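Local coordinates for protein EST1E (PDB 2WTM) that hydrolyses feruloyl esters and probably other esters, as a promiscuous feruloyl esterase of the alpha/beta hydrolase fold from a rumen bacterium, at residues A134-I137 with P138-R142; T178-V181 with E182-V185; V203-E206 with A207-F211; P224-T227 with H228-H232. All blocks are in the same frame, centred on the assembly; numbering follows the deposited sequence.

Interaction 1 (A134-I137 with P138-R142); sequences AAMI and PEIAR
Met136 folds back on itself, with CG set anti to its carbonyl carbon (chi1 -57°) and further bends at chi2 and chi3, while Glu139 runs out extended with CG anti to its own backbone N (chi1 168°). The two side chains therefore lie side by side and point the same way, and the methyl CE of Met136 comes within 3.2 Å of Glu139 OE1. Nearer the backbone, Met136 CB packs against Ile140 CG1 at 3.9 Å. A type I beta turn from Ala134 to Ile137 leads into the helix, whose first i to i+4 bonds follow directly: Ile140 N donates to Met136 O over 2.9 Å, almost in line with the carbonyl, and Ala141 N donates to Ile137 O. Ile137 CB lies 3.4 Å from Pro138 CD, a closeness largely set by the peptide link to proline. Proline has no N-H to offer in this first turn. The N-H of Glu139 is met by a water, which takes its hydrogen at 3.1 Å from Glu139 N and donates to Ala135 O, bridging the turn and the helix. Helix 137-143 follows strand 125-131 of the central sheet; Met136 rests on Ala207 and Phe211 of helix 205-214, Pro138 lies on Leu112 of helix 109-120, and Ile137 touches Tyr172 of helix 171-176.

Interaction 2 (T178-V181 with E182-V185); sequences TIRV and EDFV
Val181 and Val185 meet one turn apart on the inner side of helix 181-187, at the point where a loop of this alpha/beta hydrolase fold turns into a helix. Val181 CG1 touches Val185 CG2 at 4.2 Å, and Val185 N donates to Val181 O over 3.0 Å. This side is closely packed: Phe211 of helix 205-214 and residues of helix 109-120 cover the valines. The Phe184 ring packs on Ile179 and also meets Thr178 of the second subunit. Its CG lies anti to the carbonyl carbon (chi1 -60°), which turns the ring back along the incoming chain, where CE2 stands 4.0 Å from Ile179 CG2 and the two side chains cross at about a right angle. The edge of the same ring faces Arg180 O, which lies in the ring plane 3.3 Å from CD2. That carbonyl also accepts from Asp183 N, a bent bond with the donor well above the carbonyl plane.

The opposite character belongs to Arg180 and Glu182. NE of Arg180 stays 5.1 Å from OE1 of Glu182, a water stands between them in place of a direct salt bridge, and any attraction is probably weakened by solvent. This water accepts from NE in the guanidinium plane, but its approach to OE1 is unusually short. Asp183 OD2 makes a long, weak ion pair with Arg180 NH1 of the second subunit. Another water takes the hydrogen of Val181 N at 2.9 Å and gives one to Glu182 OE1 at 2.8 Å.

Interaction 3 (V203-E206 with A207-F211); sequences VPYE and ASVAF
The methyl CG2 of Val209 lies over one face of the Tyr205 ring, four residues back at the start of helix 205-214. This is a CH-pi contact, with CG2 3.9 Å from the ring centroid and 28° off its normal. Followed outward from CB, the tyrosine first sets CG anti to its backbone N (chi1 170°), which swings the ring forward along the helix. CD2 then comes to 4.0 Å from Val209 CG2, CE2 approaches closest at 3.5 Å, and CZ follows at 3.6 Å. At the tip, OH still lies near the same methyl but has its polar partner in Thr222 OG1, on the edge strand 218-223. The helix is the connection of a beta-alpha-beta unit between strands 192-197 and 218-223, and both Tyr205 and Val209 rest on Leu220 of the latter strand. Glu206 bends at chi2 and lays its carboxylate along the valine, OE1 standing 3.5 Å from the same Val209 CG2 and OE2 nearer CG1. In the first turn Ala207 N donates to Pro204 O, with the N-H arriving from above the carbonyl plane, and Pro204 CG packs loosely on Ala207 CB. Tyr205 O accepts from Val209 N in the carbonyl plane and more weakly from Ser208 N. The hydroxyl of Ser208 turns to His196 ND1, on the neighbouring strand.

Interaction 4 (P224-T227 with H228-H232); sequences PGDT and HCYDH. With PO4 (phosphate ion), chain E.
The backbone of residues 224-232 doubles back through a type I beta turn from Thr227 to Tyr230, closed by Tyr230 N donating to Thr227 O at 3.2 Å, and His232 returns beside Gly225. Asp226 holds the two limbs together. Its OD1 accepts from His232 N at 2.9 Å, on the syn side of the carboxylate, and from Thr227 N at 2.7 Å, the two donors arriving from opposite faces of the carboxylate plane. OD2 receives the N-H of His233, so both oxygens of this buried group are bonded to backbone. Thr227 turns OG1 between its own N and carbonyl carbon (chi1 66°), where it accepts a nearly straight bond from Asp231 N over 3.0 Å. A water joins the same hydroxyl to Cys229 N. The His232 ring sets its edge to Gly225 O, with a weak bond from ND1, while Thr227 CG2 comes to 3.7 Å from its CE1. His228 leads out of the turn toward a phosphate, probably from the crystallisation liquor, and its NE2 donates to O3 over 2.7 Å. ND1 is engaged by Asp200, and Ser108, on the probable nucleophile elbow, also binds the ion. This geometry fits a Ser-His-Asp triad, the loop presenting histidine to serine; backbone N-H groups of Phe36 and Gln109 also hold the phosphate, consistent with an oxyanion hole.

The four contacts come in series along one alpha/beta hydrolase chain. Interactions 1 and 2 lie between strands 125-131 and 192-197, where such enzymes commonly carry a lid insertion, as probably here; interaction 3 follows strand 192-197 and interaction 4 strand 218-223. Interactions 1, 2 and 3 touch, with centres 10 to 15 Å apart, and the Phe211 ring of interaction 3 packs against both others. Interaction 4 is far from interaction 2 (about 27 Å between centres) but touches interaction 3 (about 15 Å), Val203 packing on His228. The probable catalytic histidine is thus joined, through the loop at Val203 and the helix 205-214 that follows it, to helices 137-143 and 181-187, and interaction 2 reaches the dimer interface.

Interaction 1 (A134-I137 with P138-R142)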
# COMPACT_ATOMS: atom_id res chain seq x y z
N ALA A 134 -2.13 -16.35 -5.71
CA ALA A 134 -2.63 -16.41 -4.33
C ALA A 134 -3.64 -15.30 -4.09
O ALA A 134 -3.49 -14.54 -3.10
CB ALA A 134 -1.46 -16.32 -3.34
N ALA A 135 -4.68 -15.23 -4.92
CA ALA A 135 -5.58 -14.09 -4.94
C ALA A 135 -6.52 -14.03 -3.74
O ALA A 135 -7.17 -12.99 -3.49
CB ALA A 135 -6.40 -14.12 -6.18
N MET A 136 -6.61 -15.13 -3.00
CA MET A 136 -7.45 -15.12 -1.76
C MET A 136 -6.69 -14.61 -0.53
O MET A 136 -7.29 -14.51 0.55
CB MET A 136 -8.04 -16.53 -1.48
CG MET A 136 -8.87 -17.12 -2.58
SD MET A 136 -10.29 -16.11 -2.85
CE MET A 136 -11.07 -16.28 -1.27
N ILE A 137 -5.38 -14.27 -0.62
CA ILE A 137 -4.67 -13.85 0.60
C ILE A 137 -5.45 -12.75 1.35
O ILE A 137 -5.57 -12.84 2.56
CB ILE A 137 -3.20 -13.49 0.31
CG1 ILE A 137 -2.39 -14.81 0.23
CG2 ILE A 137 -2.66 -12.56 1.39
CD1 ILE A 137 -0.99 -14.62 -0.19
N PRO A 138 -5.90 -11.67 0.66
CA PRO A 138 -6.60 -10.58 1.46
C PRO A 138 -7.87 -11.04 2.11
O PRO A 138 -8.04 -10.73 3.32
CB PRO A 138 -6.76 -9.43 0.46
CG PRO A 138 -5.61 -9.75 -0.58
CD PRO A 138 -5.61 -11.25 -0.72
N GLU A 139 -8.69 -11.77 1.40
CA GLU A 139 -10.01 -12.19 1.98
C GLU A 139 -9.72 -13.13 3.17
O GLU A 139 -10.26 -12.98 4.28
CB GLU A 139 -10.91 -12.82 0.95
CG GLU A 139 -12.10 -13.49 1.57
CD GLU A 139 -13.11 -14.09 0.58
OE1 GLU A 139 -13.05 -13.90 -0.66
OE2 GLU A 139 -13.97 -14.82 1.09
N ILE A 140 -8.79 -14.05 2.98
CA ILE A 140 -8.51 -15.03 4.01
C ILE A 140 -7.84 -14.38 5.20
O ILE A 140 -8.13 -14.73 6.32
CB ILE A 140 -7.76 -16.22 3.43
CG1 ILE A 140 -8.59 -16.95 2.38
CG2 ILE A 140 -7.24 -17.17 4.47
CD1 ILE A 140 -9.97 -17.33 2.84
N ALA A 141 -7.01 -13.34 4.98
CA ALA A 141 -6.43 -12.59 6.06
C ALA A 141 -7.50 -11.90 6.92
O ALA A 141 -7.37 -11.81 8.15
CB ALA A 141 -5.42 -11.58 5.54
N ARG A 142 -8.53 -11.45 6.25
CA ARG A 142 -9.68 -10.83 6.92
C ARG A 142 -10.42 -11.80 7.82
O ARG A 142 -11.00 -11.35 8.87
CB ARG A 142 -10.64 -10.14 5.93
CG ARG A 142 -10.05 -8.85 5.34
CD ARG A 142 -11.04 -8.09 4.53
NE ARG A 142 -11.33 -8.69 3.23
CZ ARG A 142 -10.63 -8.49 2.12
NH1 ARG A 142 -9.62 -7.68 2.13
NH2 ARG A 142 -11.04 -9.06 0.97
O HOH W 1 -8.98 -11.91 -1.71

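Interaction 2 (T178-V181 with E182-V185)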
# COMPACT_ATOMS: atom_id res chain seq x y z
N THR A 178 -6.44 -4.95 3.93
CA THR A 178 -7.03 -3.73 3.34
C THR A 178 -7.40 -3.91 1.87
O THR A 178 -8.08 -3.09 1.26
CB THR A 178 -6.14 -2.57 3.48
OG1 THR A 178 -5.05 -2.63 2.54
CG2 THR A 178 -5.70 -2.36 4.93
N ILE A 179 -6.85 -4.92 1.26
CA ILE A 179 -6.87 -5.03 -0.22
C ILE A 179 -8.12 -5.71 -0.68
O ILE A 179 -8.41 -6.86 -0.35
CB ILE A 179 -5.63 -5.77 -0.72
CG1 ILE A 179 -4.40 -4.96 -0.44
CG2 ILE A 179 -5.65 -6.00 -2.26
CD1 ILE A 179 -3.11 -5.63 -0.61
N ARG A 180 -8.88 -5.00 -1.54
CA ARG A 180 -10.08 -5.57 -2.17
C ARG A 180 -9.77 -6.08 -3.58
O ARG A 180 -9.86 -5.34 -4.52
CB ARG A 180 -11.15 -4.50 -2.22
CG ARG A 180 -11.36 -3.76 -0.90
CD ARG A 180 -11.54 -4.62 0.30
NE ARG A 180 -12.62 -5.58 0.11
CZ ARG A 180 -13.31 -6.12 1.09
NH1 ARG A 180 -13.12 -5.78 2.36
NH2 ARG A 180 -14.25 -7.01 0.77
N VAL A 181 -9.32 -7.33 -3.67
CA VAL A 181 -8.86 -7.90 -4.95
C VAL A 181 -9.85 -7.71 -6.07
O VAL A 181 -9.50 -7.40 -7.20
CB VAL A 181 -8.43 -9.39 -4.79
CG1 VAL A 181 -7.95 -9.97 -6.08
CG2 VAL A 181 -7.32 -9.49 -3.75
N GLU A 182 -11.12 -7.92 -5.73
CA GLU A 182 -12.17 -7.85 -6.73
C GLU A 182 -12.24 -6.52 -7.46
O GLU A 182 -12.61 -6.48 -8.67
CB GLU A 182 -13.50 -8.16 -6.05
CG GLU A 182 -13.74 -9.59 -5.61
CD GLU A 182 -12.99 -10.02 -4.31
OE1 GLU A 182 -12.44 -9.14 -3.55
OE2 GLU A 182 -12.99 -11.26 -4.05
N ASP A 183 -11.88 -5.43 -6.79
CA ASP A 183 -11.83 -4.09 -7.40
C ASP A 183 -10.80 -4.07 -8.54
O ASP A 183 -11.02 -3.49 -9.62
CB ASP A 183 -11.48 -3.01 -6.40
CG ASP A 183 -12.57 -2.68 -5.46
OD1 ASP A 183 -13.67 -3.27 -5.55
OD2 ASP A 183 -12.27 -1.86 -4.57
N PHE A 184 -9.65 -4.65 -8.24
CA PHE A 184 -8.56 -4.69 -9.22
C PHE A 184 -8.87 -5.63 -10.41
O PHE A 184 -8.45 -5.38 -11.53
CB PHE A 184 -7.21 -5.16 -8.58
CG PHE A 184 -6.69 -4.29 -7.47
CD1 PHE A 184 -5.64 -3.46 -7.69
CD2 PHE A 184 -7.31 -4.24 -6.22
CE1 PHE A 184 -5.10 -2.67 -6.68
CE2 PHE A 184 -6.77 -3.47 -5.19
CZ PHE A 184 -5.67 -2.67 -5.43
N VAL A 185 -9.55 -6.73 -10.14
CA VAL A 185 -10.00 -7.62 -11.21
C VAL A 185 -10.95 -6.85 -12.14
O VAL A 185 -10.82 -6.89 -13.38
CB VAL A 185 -10.67 -8.87 -10.66
CG1 VAL A 185 -11.34 -9.68 -11.75
CG2 VAL A 185 -9.65 -9.73 -9.91
O HOH W 2 -10.26 -9.36 -1.80
O HOH W 3 -13.52 -7.21 -2.31

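Interaction 3 (V203-E206 with A207-F211)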
# COMPACT_ATOMS: atom_id res chain seq x y z
N VAL A 203 -2.69 -22.98 -2.64
CA VAL A 203 -3.75 -21.99 -2.90
C VAL A 203 -4.84 -22.64 -3.72
O VAL A 203 -4.56 -23.33 -4.73
CB VAL A 203 -3.10 -20.66 -3.55
CG1 VAL A 203 -1.96 -20.17 -2.67
CG2 VAL A 203 -2.58 -20.90 -4.90
N PRO A 204 -6.11 -22.46 -3.31
CA PRO A 204 -7.19 -23.22 -3.87
C PRO A 204 -7.48 -22.93 -5.33
O PRO A 204 -7.68 -21.76 -5.70
CB PRO A 204 -8.40 -22.78 -3.00
CG PRO A 204 -8.04 -21.44 -2.55
CD PRO A 204 -6.60 -21.56 -2.24
N TYR A 205 -7.46 -23.99 -6.14
CA TYR A 205 -7.83 -23.94 -7.56
C TYR A 205 -9.13 -23.19 -7.85
O TYR A 205 -9.20 -22.43 -8.81
CB TYR A 205 -7.91 -25.39 -8.12
CG TYR A 205 -8.50 -25.52 -9.51
CD1 TYR A 205 -7.77 -25.13 -10.63
CD2 TYR A 205 -9.77 -26.07 -9.73
CE1 TYR A 205 -8.30 -25.21 -11.85
CE2 TYR A 205 -10.32 -26.17 -10.97
CZ TYR A 205 -9.60 -25.76 -12.04
OH TYR A 205 -10.16 -25.86 -13.28
N GLU A 206 -10.17 -23.41 -7.04
CA GLU A 206 -11.49 -22.90 -7.33
C GLU A 206 -11.54 -21.38 -7.25
O GLU A 206 -12.38 -20.73 -7.89
CB GLU A 206 -12.55 -23.54 -6.39
CG GLU A 206 -14.00 -23.07 -6.64
CD GLU A 206 -14.51 -23.39 -8.05
OE1 GLU A 206 -13.91 -24.26 -8.71
OE2 GLU A 206 -15.53 -22.79 -8.50
N ALA A 207 -10.63 -20.77 -6.49
CA ALA A 207 -10.60 -19.32 -6.50
C ALA A 207 -10.19 -18.77 -7.86
O ALA A 207 -10.70 -17.77 -8.35
CB ALA A 207 -9.72 -18.77 -5.39
N SER A 208 -9.29 -19.47 -8.53
CA SER A 208 -8.93 -19.07 -9.88
C SER A 208 -10.03 -19.29 -10.89
O SER A 208 -10.18 -18.55 -11.84
CB SER A 208 -7.68 -19.82 -10.35
OG SER A 208 -6.49 -19.26 -9.81
N VAL A 209 -10.78 -20.39 -10.74
CA VAL A 209 -12.01 -20.53 -11.51
C VAL A 209 -12.91 -19.31 -11.33
O VAL A 209 -13.37 -18.74 -12.31
CB VAL A 209 -12.78 -21.84 -11.15
CG1 VAL A 209 -14.07 -21.95 -11.96
CG2 VAL A 209 -11.88 -23.07 -11.34
N ALA A 210 -13.14 -18.89 -10.07
CA ALA A 210 -14.01 -17.76 -9.80
C ALA A 210 -13.47 -16.46 -10.39
O ALA A 210 -14.18 -15.70 -11.10
CB ALA A 210 -14.20 -17.63 -8.30
N PHE A 211 -12.19 -16.14 -10.10
CA PHE A 211 -11.62 -14.91 -10.65
C PHE A 211 -11.62 -14.91 -12.19
O PHE A 211 -11.87 -13.90 -12.81
CB PHE A 211 -10.23 -14.56 -10.06
CG PHE A 211 -10.31 -14.05 -8.65
CD1 PHE A 211 -10.93 -12.86 -8.38
CD2 PHE A 211 -9.75 -14.78 -7.60
CE1 PHE A 211 -10.99 -12.39 -7.03
CE2 PHE A 211 -9.83 -14.35 -6.28
CZ PHE A 211 -10.45 -13.16 -6.00

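Interaction 4 (P224-T227 with H228-H232)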
# COMPACT_ATOMS: atom_id res chain seq x y z
N PRO A 224 -4.20 -30.48 -15.20
CA PRO A 224 -4.78 -31.58 -14.42
C PRO A 224 -3.79 -32.32 -13.56
O PRO A 224 -2.71 -32.70 -14.04
CB PRO A 224 -5.38 -32.49 -15.51
CG PRO A 224 -5.47 -31.69 -16.67
CD PRO A 224 -4.31 -30.70 -16.63
N GLY A 225 -4.15 -32.49 -12.28
CA GLY A 225 -3.39 -33.26 -11.36
C GLY A 225 -2.18 -32.61 -10.76
O GLY A 225 -1.52 -33.18 -9.89
N ASP A 226 -1.93 -31.36 -11.16
CA ASP A 226 -0.65 -30.74 -10.85
C ASP A 226 -0.66 -29.85 -9.59
O ASP A 226 -1.73 -29.46 -9.10
CB ASP A 226 -0.11 -29.99 -12.03
CG ASP A 226 1.40 -30.10 -12.14
OD1 ASP A 226 2.06 -30.55 -11.17
OD2 ASP A 226 1.89 -29.67 -13.17
N THR A 227 0.55 -29.62 -9.10
CA THR A 227 0.82 -29.03 -7.82
C THR A 227 1.00 -27.49 -7.97
O THR A 227 0.91 -26.90 -9.04
CB THR A 227 2.07 -29.68 -7.22
OG1 THR A 227 3.22 -29.34 -8.01
CG2 THR A 227 1.92 -31.23 -7.24
N HIS A 228 1.24 -26.90 -6.84
CA HIS A 228 1.41 -25.43 -6.78
C HIS A 228 2.50 -24.91 -7.70
O HIS A 228 2.33 -23.84 -8.29
CB HIS A 228 1.69 -25.02 -5.35
CG HIS A 228 1.67 -23.54 -5.11
ND1 HIS A 228 0.64 -22.73 -5.54
CD2 HIS A 228 2.57 -22.73 -4.49
CE1 HIS A 228 0.92 -21.48 -5.21
NE2 HIS A 228 2.08 -21.45 -4.58
N CYS A 229 3.63 -25.61 -7.75
CA CYS A 229 4.76 -25.21 -8.62
C CYS A 229 4.94 -26.10 -9.83
O CYS A 229 6.02 -26.13 -10.45
CB CYS A 229 6.07 -25.15 -7.85
SG CYS A 229 6.17 -23.93 -6.54
N TYR A 230 3.88 -26.83 -10.17
CA TYR A 230 3.85 -27.62 -11.40
C TYR A 230 4.94 -28.72 -11.44
O TYR A 230 5.75 -28.81 -12.38
CB TYR A 230 3.86 -26.71 -12.63
CG TYR A 230 3.17 -25.39 -12.42
CD1 TYR A 230 1.80 -25.33 -12.18
CD2 TYR A 230 3.86 -24.20 -12.46
CE1 TYR A 230 1.15 -24.11 -12.04
CE2 TYR A 230 3.21 -22.98 -12.31
CZ TYR A 230 1.88 -22.96 -12.06
OH TYR A 230 1.15 -21.79 -11.89
N ASP A 231 4.93 -29.54 -10.41
CA ASP A 231 5.96 -30.59 -10.25
C ASP A 231 5.78 -31.60 -11.40
O ASP A 231 6.78 -32.13 -11.91
CB ASP A 231 5.81 -31.31 -8.94
CG ASP A 231 6.10 -30.46 -7.74
OD1 ASP A 231 6.79 -29.45 -7.83
OD2 ASP A 231 5.70 -30.89 -6.64
N HIS A 232 4.54 -31.86 -11.82
CA HIS A 232 4.29 -32.91 -12.82
C HIS A 232 4.27 -32.46 -14.27
O HIS A 232 4.67 -33.22 -15.19
CB HIS A 232 2.96 -33.63 -12.57
CG HIS A 232 2.71 -33.99 -11.14
ND1 HIS A 232 1.46 -33.90 -10.58
CD2 HIS A 232 3.54 -34.43 -10.17
CE1 HIS A 232 1.53 -34.27 -9.31
NE2 HIS A 232 2.78 -34.58 -9.03
P PO4 E . 4.09 -18.67 -2.75
O1 PO4 E . 5.18 -19.09 -3.73
O2 PO4 E . 4.76 -18.96 -1.43
O3 PO4 E . 2.92 -19.64 -2.81
O4 PO4 E . 3.56 -17.22 -2.93
O HOH W 4 4.42 -27.82 -5.69